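Long-range contact in aminotransferase, class III (Thermomicrobium roseum, PDB 6IO1), which is an (S)-enantioselective, thermostable omega-transaminase that probably moves amino groups between substrates with the help of pyridoxal 5'-phosphate: residues P111-S124 / P297-E309. Residues are numbered along the deposited sequence; the frame is centred on the assembly and turned at random.
Sequences PLDHFQFTSGGAES and PLGGVGVSDEIAE. With PMP (4'-deoxy-4'-aminopyridoxal-5'-phosphate), chain C.
His114 and Val303 form a hydrogen-bonded pair at one end of an antiparallel ladder, in which strand 112-118, the edge strand, within this subunit, of the seven-stranded mixed sheet, runs along strand 299-304 in the cofactor-binding fold of class III aminotransferases. A classic beta bulge sets in here: Val303 O takes a hydrogen bond from His114 N and a weak one from Asp113 N. Beyond the ladder, the flat His114 ring suits its place by meeting helix 305-312 in two ways: Ala308 CB lies over one face, 3.4 Å from the ring centroid, and at the edge NE2 donates to Asp305 OD1 at 2.8 Å. The Asp305 carboxylate is met on its anti side and turned 38° from the ring; CG anti to the backbone N (chi1 -160°) carries it there. With an alanine in place of His114, OD1 would probably lose this donor and a gap would be likely to open beside the Ala308 methyl. Along the sheet, glycines make room for aromatic rings: Phe115 CD2 comes within 3.4 Å of Gly302 CA, and a side chain on Gly302 would strike the ring, which also packs on Leu104 of helix 95-107. At Gly299 a CB would collide with Thr118 OG1, which sits 3.2 Å from Gly299 C. Past Thr118 the chain turns into helix 121-138, whose start grips the PMP phosphate: Gly120, the N-cap, leaves space for O1P, and Gly121 N donates to O1P at 2.9 Å.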
loop_
_atom_site.group_PDB
_atom_site.type_symbol
_atom_site.label_atom_id
_atom_site.label_comp_id
_atom_site.label_asym_id
_atom_site.label_seq_id
_atom_site.Cartn_x
_atom_site.Cartn_y
_atom_site.Cartn_z
ATOM N N PRO B 111 -24.095 1.063 11.663
ATOM C CA PRO B 111 -23.069 0.628 12.620
ATOM C C PRO B 111 -21.699 0.426 11.991
ATOM O O PRO B 111 -20.850 -0.260 12.568
ATOM C CB PRO B 111 -23.630 -0.691 13.167
ATOM C CG PRO B 111 -24.600 -1.173 12.143
ATOM C CD PRO B 111 -24.986 -0.032 11.245
ATOM N N LEU B 112 -21.460 1.029 10.825
ATOM C CA LEU B 112 -20.125 1.039 10.227
ATOM C C LEU B 112 -19.296 2.039 11.023
ATOM O O LEU B 112 -19.106 3.196 10.641
ATOM C CB LEU B 112 -20.185 1.404 8.750
ATOM C CG LEU B 112 -20.704 0.343 7.780
ATOM C CD1 LEU B 112 -20.924 0.954 6.408
ATOM C CD2 LEU B 112 -19.739 -0.828 7.700
ATOM N N ASP B 113 -18.797 1.572 12.166
ATOM C CA ASP B 113 -18.189 2.456 13.143
ATOM C C ASP B 113 -16.761 2.102 13.527
ATOM O O ASP B 113 -16.186 2.808 14.362
ATOM C CB ASP B 113 -19.043 2.498 14.420
ATOM C CG ASP B 113 -20.348 3.247 14.230
ATOM O OD1 ASP B 113 -20.470 3.997 13.240
ATOM O OD2 ASP B 113 -21.253 3.088 15.077
ATOM N N HIS B 114 -16.153 1.054 12.966
ATOM C CA HIS B 114 -14.798 0.701 13.375
ATOM C C HIS B 114 -13.879 0.693 12.164
ATOM O O HIS B 114 -14.195 0.079 11.148
ATOM C CB HIS B 114 -14.805 -0.643 14.097
ATOM C CG HIS B 114 -15.770 -0.691 15.242
ATOM N ND1 HIS B 114 -15.375 -0.566 16.556
ATOM C CD2 HIS B 114 -17.117 -0.827 15.266
ATOM C CE1 HIS B 114 -16.435 -0.637 17.342
ATOM N NE2 HIS B 114 -17.505 -0.795 16.584
ATOM N N PHE B 115 -12.736 1.368 12.267
ATOM C CA PHE B 115 -11.920 1.622 11.088
ATOM C C PHE B 115 -10.461 1.259 11.317
ATOM O O PHE B 115 -9.908 1.491 12.397
ATOM C CB PHE B 115 -12.024 3.093 10.667
ATOM C CG PHE B 115 -13.420 3.524 10.329
ATOM C CD1 PHE B 115 -14.280 3.972 11.317
ATOM C CD2 PHE B 115 -13.877 3.472 9.024
ATOM C CE1 PHE B 115 -15.567 4.360 11.007
ATOM C CE2 PHE B 115 -15.163 3.859 8.708
ATOM C CZ PHE B 115 -16.010 4.305 9.702
ATOM N N GLN B 116 -9.851 0.681 10.283
ATOM C CA GLN B 116 -8.407 0.491 10.212
ATOM C C GLN B 116 -7.908 1.115 8.920
ATOM O O GLN B 116 -8.421 0.805 7.841
ATOM C CB GLN B 116 -8.008 -0.985 10.264
ATOM C CG GLN B 116 -6.497 -1.184 10.318
ATOM C CD GLN B 116 -6.088 -2.642 10.319
ATOM O OE1 GLN B 116 -5.607 -3.164 9.314
ATOM N NE2 GLN B 116 -6.271 -3.307 11.453
ATOM N N PHE B 117 -6.910 1.981 9.025
ATOM C CA PHE B 117 -6.459 2.740 7.872
ATOM C C PHE B 117 -5.322 2.035 7.137
ATOM O O PHE B 117 -4.658 1.140 7.665
ATOM C CB PHE B 117 -6.044 4.144 8.304
ATOM C CG PHE B 117 -7.170 4.936 8.901
ATOM C CD1 PHE B 117 -8.198 5.407 8.102
ATOM C CD2 PHE B 117 -7.220 5.182 10.263
ATOM C CE1 PHE B 117 -9.245 6.123 8.644
ATOM C CE2 PHE B 117 -8.266 5.900 10.812
ATOM C CZ PHE B 117 -9.280 6.371 10.002
ATOM N N THR B 118 -5.135 2.440 5.883
ATOM C CA THR B 118 -4.148 1.895 4.960
ATOM C C THR B 118 -3.620 3.058 4.127
ATOM O O THR B 118 -3.908 4.227 4.406
ATOM C CB THR B 118 -4.746 0.802 4.059
ATOM O OG1 THR B 118 -5.733 1.380 3.196
ATOM C CG2 THR B 118 -5.377 -0.322 4.875
ATOM N N SER B 119 -2.838 2.743 3.096
ATOM C CA SER B 119 -2.312 3.756 2.192
ATOM C C SER B 119 -2.877 3.674 0.780
ATOM O O SER B 119 -2.497 4.489 -0.066
ATOM C CB SER B 119 -0.783 3.667 2.136
ATOM O OG SER B 119 -0.208 4.014 3.382
ATOM N N GLY B 120 -3.773 2.733 0.497
ATOM C CA GLY B 120 -4.285 2.616 -0.858
ATOM C C GLY B 120 -5.465 1.676 -0.940
ATOM O O GLY B 120 -5.817 0.990 0.023
ATOM N N GLY B 121 -6.080 1.663 -2.126
ATOM C CA GLY B 121 -7.249 0.826 -2.345
ATOM C C GLY B 121 -6.954 -0.661 -2.271
ATOM O O GLY B 121 -7.731 -1.426 -1.696
ATOM N N ALA B 122 -5.846 -1.097 -2.880
ATOM C CA ALA B 122 -5.493 -2.513 -2.831
ATOM C C ALA B 122 -5.225 -2.961 -1.402
ATOM O O ALA B 122 -5.646 -4.052 -0.995
ATOM C CB ALA B 122 -4.282 -2.797 -3.718
ATOM N N GLU B 123 -4.517 -2.134 -0.628
ATOM C CA GLU B 123 -4.303 -2.444 0.782
ATOM C C GLU B 123 -5.633 -2.567 1.513
ATOM O O GLU B 123 -5.824 -3.482 2.324
ATOM C CB GLU B 123 -3.440 -1.363 1.432
ATOM C CG GLU B 123 -1.955 -1.445 1.121
ATOM C CD GLU B 123 -1.140 -0.440 1.918
ATOM O OE1 GLU B 123 -1.735 0.298 2.732
ATOM O OE2 GLU B 123 0.094 -0.387 1.733
ATOM N N SER B 124 -6.574 -1.670 1.212
ATOM C CA SER B 124 -7.876 -1.693 1.872
ATOM C C SER B 124 -8.642 -2.967 1.536
ATOM O O SER B 124 -9.220 -3.610 2.419
ATOM C CB SER B 124 -8.684 -0.458 1.471
ATOM O OG SER B 124 -8.055 0.732 1.916
ATOM N N PRO B 297 -1.265 9.873 0.373
ATOM C CA PRO B 297 -1.792 8.503 0.251
ATOM C C PRO B 297 -2.522 8.072 1.513
ATOM O O PRO B 297 -1.955 8.054 2.607
ATOM C CB PRO B 297 -0.532 7.665 0.011
ATOM C CG PRO B 297 0.424 8.610 -0.623
ATOM C CD PRO B 297 0.167 9.940 0.029
ATOM N N LEU B 298 -3.797 7.725 1.350
ATOM C CA LEU B 298 -4.610 7.264 2.464
ATOM C C LEU B 298 -5.713 6.350 1.952
ATOM O O LEU B 298 -6.269 6.573 0.874
ATOM C CB LEU B 298 -5.218 8.436 3.243
ATOM C CG LEU B 298 -6.033 8.061 4.483
ATOM C CD1 LEU B 298 -5.212 7.197 5.427
ATOM C CD2 LEU B 298 -6.536 9.297 5.197
ATOM N N GLY B 299 -6.015 5.321 2.738
ATOM C CA GLY B 299 -7.085 4.388 2.463
ATOM C C GLY B 299 -7.601 3.878 3.790
ATOM O O GLY B 299 -7.074 4.221 4.848
ATOM N N GLY B 300 -8.640 3.058 3.739
ATOM C CA GLY B 300 -9.139 2.505 4.984
ATOM C C GLY B 300 -10.213 1.464 4.772
ATOM O O GLY B 300 -10.766 1.309 3.678
ATOM N N VAL B 301 -10.506 0.763 5.865
ATOM C CA VAL B 301 -11.570 -0.227 5.939
ATOM C C VAL B 301 -12.440 0.109 7.139
ATOM O O VAL B 301 -11.925 0.328 8.243
ATOM C CB VAL B 301 -11.012 -1.656 6.069
ATOM C CG1 VAL B 301 -12.143 -2.661 6.191
ATOM C CG2 VAL B 301 -10.125 -1.985 4.889
ATOM N N GLY B 302 -13.751 0.146 6.924
ATOM C CA GLY B 302 -14.722 0.319 7.986
ATOM C C GLY B 302 -15.568 -0.935 8.120
ATOM O O GLY B 302 -16.045 -1.485 7.127
ATOM N N VAL B 303 -15.738 -1.377 9.359
ATOM C CA VAL B 303 -16.491 -2.578 9.668
ATOM C C VAL B 303 -17.591 -2.240 10.663
ATOM O O VAL B 303 -17.518 -1.265 11.433
ATOM C CB VAL B 303 -15.596 -3.716 10.209
ATOM C CG1 VAL B 303 -14.445 -3.993 9.253
ATOM C CG2 VAL B 303 -15.082 -3.381 11.599
ATOM N N SER B 304 -18.624 -3.079 10.619
ATOM C CA SER B 304 -19.794 -2.991 11.467
ATOM C C SER B 304 -19.441 -3.339 12.907
ATOM O O SER B 304 -18.394 -3.924 13.201
ATOM C CB SER B 304 -20.887 -3.932 10.961
ATOM O OG SER B 304 -20.503 -5.288 11.122
ATOM N N ASP B 305 -20.343 -2.961 13.813
ATOM C CA ASP B 305 -20.127 -3.228 15.229
ATOM C C ASP B 305 -20.049 -4.723 15.518
ATOM O O ASP B 305 -19.313 -5.138 16.419
ATOM C CB ASP B 305 -21.237 -2.581 16.055
ATOM C CG ASP B 305 -20.849 -2.405 17.502
ATOM O OD1 ASP B 305 -19.938 -1.599 17.779
ATOM O OD2 ASP B 305 -21.451 -3.079 18.364
ATOM N N GLU B 306 -20.803 -5.540 14.782
ATOM C CA GLU B 306 -20.776 -6.984 15.007
ATOM C C GLU B 306 -19.411 -7.575 14.667
ATOM O O GLU B 306 -18.841 -8.347 15.449
ATOM C CB GLU B 306 -21.880 -7.653 14.186
ATOM C CG GLU B 306 -21.582 -9.083 13.765
ATOM C CD GLU B 306 -21.694 -10.067 14.912
ATOM O OE1 GLU B 306 -22.284 -9.708 15.952
ATOM O OE2 GLU B 306 -21.195 -11.202 14.769
ATOM N N ILE B 307 -18.871 -7.219 13.498
ATOM C CA ILE B 307 -17.567 -7.733 13.084
ATOM C C ILE B 307 -16.483 -7.273 14.052
ATOM O O ILE B 307 -15.611 -8.053 14.457
ATOM C CB ILE B 307 -17.256 -7.300 11.639
ATOM C CG1 ILE B 307 -18.170 -8.036 10.658
ATOM C CG2 ILE B 307 -15.792 -7.548 11.304
ATOM C CD1 ILE B 307 -17.984 -7.614 9.221
ATOM N N ALA B 308 -16.517 -5.993 14.426
ATOM C CA ALA B 308 -15.526 -5.463 15.356
ATOM C C ALA B 308 -15.627 -6.137 16.717
ATOM O O ALA B 308 -14.606 -6.415 17.354
ATOM C CB ALA B 308 -15.692 -3.954 15.495
ATOM N N GLU B 309 -16.849 -6.381 17.195
ATOM C CA GLU B 309 -17.027 -7.067 18.469
ATOM C C GLU B 309 -16.466 -8.481 18.408
ATOM O O GLU B 309 -15.801 -8.939 19.346
ATOM C CB GLU B 309 -18.510 -7.092 18.842
ATOM C CG GLU B 309 -18.802 -7.618 20.234
ATOM C CD GLU B 309 -18.600 -6.567 21.304
ATOM O OE1 GLU B 309 -18.617 -5.363 20.968
ATOM O OE2 GLU B 309 -18.426 -6.943 22.482
HETATM N N1 PMP C . -10.352 -0.409 -5.638
HETATM C C2 PMP C . -10.875 0.258 -6.666
HETATM C C2A PMP C . -12.365 0.353 -6.784
HETATM C C3 PMP C . -10.047 0.860 -7.621
HETATM O O3 PMP C . -10.611 1.537 -8.662
HETATM C C4 PMP C . -8.658 0.763 -7.495
HETATM C C4A PMP C . -7.746 1.404 -8.513
HETATM N N4A PMP C . -8.341 2.593 -9.131
HETATM C C5 PMP C . -8.127 0.057 -6.406
HETATM C C6 PMP C . -9.019 -0.506 -5.512
HETATM C C5A PMP C . -6.647 -0.084 -6.220
HETATM O O4P PMP C . -6.119 1.031 -5.435
HETATM P P PMP C . -4.533 1.212 -5.187
HETATM O O1P PMP C . -4.391 2.448 -4.320
HETATM O O2P PMP C . -4.071 -0.053 -4.494
HETATM O O3P PMP C . -3.923 1.385 -6.565
HETATM O O HOH W 1 -1.388 6.305 4.738
#